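Local structure of scyllo-inositol 2-dehydrogenase (NADP(+)) IolW (3GDO) at residues T304-R307 / K308-E311. The protein catalyses the reversible NADPH-dependent reduction of scyllo-inosose to scyllo-inositol and cannot use NADH in place of NADPH. Residues are numbered along the deposited sequence; the frame is centred on the assembly and turned at random.
Sequences TYYR and KIAE
Over one face of the Tyr305 ring lies Ile309, one helical turn on, its CG1 3.9 Å from the ring centroid and 30° off the normal in a CH-pi contact. In the plane of that ring, at its edge, sits CE1 of Tyr306, whose own ring takes CD2 of Tyr305 over the centre of one face, so the neighbouring rings stand edge to face. Tyr305 reaches this place because its CG is anti to the backbone N (chi1 174°), and Ile309 CD1 continues along the ring to 3.6 Å from Tyr305 OH. CD1 of Tyr306 comes obliquely to within 4.4 Å of Ile309 CB. All three side chains pack on Val93 of strand 91-95, so helix 303-315, although its sequence belongs to the C-terminal family region, lies against the parallel sheet of the NADP-binding Rossmann fold. Tyr305 OH is hydrogen-bonded to Ser120 OG on strand 119-122 and Tyr306 OH to His21 ND1 on helix 15-26. Were Tyr305 an alanine, Ile309 CG1 would probably lose its aromatic face and Ser120 its phenol partner. The backbone runs in regular i to i+4 hydrogen bonds, such as Ile309 N to Tyr305 O at 3.0 Å and Ala310 N to Tyr306 O at 3.1 Å. On the more exposed flank Thr304 and Lys308 lie side by side, CG2 of Thr304 3.8 Å from CD of Lys308, while Thr304 OG1 is hydrogen-bonded to Ser301 OG. Farther along, the CG of Glu311 rests 3.4 Å from Arg307 O, the carbonyl that accepts its backbone N-H.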
ATOM      1  N   THR B 304      30.948   0.186  -1.956  1.00 37.05           N
ATOM      2  CA  THR B 304      30.919   1.054  -3.118  1.00 36.45           C
ATOM      3  C   THR B 304      30.833   2.527  -2.695  1.00 37.16           C
ATOM      4  O   THR B 304      31.546   3.362  -3.272  1.00 36.96           O
ATOM      5  CB  THR B 304      29.799   0.642  -4.132  1.00 36.48           C
ATOM      6  OG1 THR B 304      30.008  -0.719  -4.526  1.00 35.43           O
ATOM      7  CG2 THR B 304      29.767   1.522  -5.377  1.00 34.66           C
ATOM      8  N   TYR B 305      30.006   2.852  -1.686  1.00 35.77           N
ATOM      9  CA  TYR B 305      29.956   4.228  -1.194  1.00 35.28           C
ATOM     10  C   TYR B 305      31.386   4.706  -0.814  1.00 35.49           C
ATOM     11  O   TYR B 305      31.805   5.807  -1.172  1.00 34.46           O
ATOM     12  CB  TYR B 305      29.023   4.367   0.011  1.00 34.73           C
ATOM     13  CG  TYR B 305      29.045   5.738   0.647  1.00 32.86           C
ATOM     14  CD1 TYR B 305      28.128   6.706   0.265  1.00 30.10           C
ATOM     15  CD2 TYR B 305      29.951   6.056   1.637  1.00 30.03           C
ATOM     16  CE1 TYR B 305      28.117   7.946   0.835  1.00 30.79           C
ATOM     17  CE2 TYR B 305      29.947   7.311   2.212  1.00 30.89           C
ATOM     18  CZ  TYR B 305      29.035   8.246   1.801  1.00 28.96           C
ATOM     19  OH  TYR B 305      29.006   9.495   2.357  1.00 31.20           O
ATOM     20  N   TYR B 306      32.140   3.880  -0.105  1.00 35.12           N
ATOM     21  CA  TYR B 306      33.441   4.366   0.329  1.00 35.81           C
ATOM     22  C   TYR B 306      34.535   4.377  -0.766  1.00 36.31           C
ATOM     23  O   TYR B 306      35.425   5.204  -0.715  1.00 36.17           O
ATOM     24  CB  TYR B 306      33.901   3.690   1.633  1.00 35.76           C
ATOM     25  CG  TYR B 306      33.324   4.366   2.871  1.00 33.51           C
ATOM     26  CD1 TYR B 306      33.650   5.676   3.168  1.00 33.06           C
ATOM     27  CD2 TYR B 306      32.454   3.684   3.746  1.00 33.69           C
ATOM     28  CE1 TYR B 306      33.119   6.323   4.285  1.00 32.75           C
ATOM     29  CE2 TYR B 306      31.935   4.303   4.894  1.00 29.46           C
ATOM     30  CZ  TYR B 306      32.264   5.622   5.148  1.00 32.78           C
ATOM     31  OH  TYR B 306      31.799   6.282   6.260  1.00 34.32           O
ATOM     32  N   ARG B 307      34.481   3.454  -1.723  1.00 37.64           N
ATOM     33  CA  ARG B 307      35.400   3.512  -2.871  1.00 39.12           C
ATOM     34  C   ARG B 307      35.137   4.787  -3.666  1.00 39.73           C
ATOM     35  O   ARG B 307      36.073   5.429  -4.173  1.00 40.23           O
ATOM     36  CB  ARG B 307      35.246   2.299  -3.763  1.00 39.45           C
ATOM     37  CG  ARG B 307      35.669   1.009  -3.114  1.00 39.90           C
ATOM     38  CD  ARG B 307      35.418  -0.181  -4.060  1.00 42.12           C
ATOM     39  NE  ARG B 307      36.049  -1.388  -3.528  1.00 43.51           N
ATOM     40  CZ  ARG B 307      35.446  -2.556  -3.342  1.00 45.53           C
ATOM     41  NH1 ARG B 307      34.188  -2.742  -3.693  1.00 46.38           N
ATOM     42  NH2 ARG B 307      36.137  -3.580  -2.867  1.00 48.03           N
ATOM     43  N   LYS B 308      33.874   5.182  -3.741  1.00 39.85           N
ATOM     44  CA  LYS B 308      33.518   6.405  -4.446  1.00 40.55           C
ATOM     45  C   LYS B 308      33.945   7.668  -3.702  1.00 39.55           C
ATOM     46  O   LYS B 308      34.455   8.596  -4.333  1.00 39.56           O
ATOM     47  CB  LYS B 308      32.040   6.436  -4.833  1.00 40.53           C
ATOM     48  CG  LYS B 308      31.773   6.017  -6.279  1.00 45.03           C
ATOM     49  CD  LYS B 308      30.591   5.039  -6.415  1.00 48.03           C
ATOM     50  CE  LYS B 308      29.796   5.303  -7.706  1.00 50.01           C
ATOM     51  NZ  LYS B 308      30.603   5.251  -8.967  1.00 50.87           N
ATOM     52  N   ILE B 309      33.752   7.706  -2.381  1.00 38.47           N
ATOM     53  CA  ILE B 309      34.233   8.816  -1.577  1.00 37.74           C
ATOM     54  C   ILE B 309      35.770   9.002  -1.777  1.00 38.21           C
ATOM     55  O   ILE B 309      36.247  10.115  -1.939  1.00 37.87           O
ATOM     56  CB  ILE B 309      33.908   8.623  -0.049  1.00 37.93           C
ATOM     57  CG1 ILE B 309      32.401   8.763   0.237  1.00 37.01           C
ATOM     58  CG2 ILE B 309      34.742   9.591   0.849  1.00 35.41           C
ATOM     59  CD1 ILE B 309      31.858  10.210   0.274  1.00 32.87           C
ATOM     60  N   ALA B 310      36.513   7.905  -1.756  1.00 38.69           N
ATOM     61  CA  ALA B 310      37.943   7.938  -2.018  1.00 40.04           C
ATOM     62  C   ALA B 310      38.257   8.557  -3.398  1.00 41.32           C
ATOM     63  O   ALA B 310      39.184   9.381  -3.527  1.00 41.38           O
ATOM     64  CB  ALA B 310      38.541   6.551  -1.884  1.00 39.80           C
ATOM     65  N   GLU B 311      37.463   8.208  -4.410  1.00 41.89           N
ATOM     66  CA  GLU B 311      37.615   8.806  -5.757  1.00 42.58           C
ATOM     67  C   GLU B 311      37.234  10.283  -5.831  1.00 42.67           C
ATOM     68  O   GLU B 311      37.858  11.022  -6.601  1.00 42.95           O
ATOM     69  CB  GLU B 311      36.983   7.935  -6.855  1.00 42.65           C
ATOM     70  CG  GLU B 311      37.688   6.557  -6.921  1.00 46.36           C
ATOM     71  CD  GLU B 311      37.057   5.526  -7.852  1.00 52.77           C
ATOM     72  OE1 GLU B 311      35.902   5.712  -8.277  1.00 55.19           O
ATOM     73  OE2 GLU B 311      37.732   4.496  -8.153  1.00 56.62           O
TER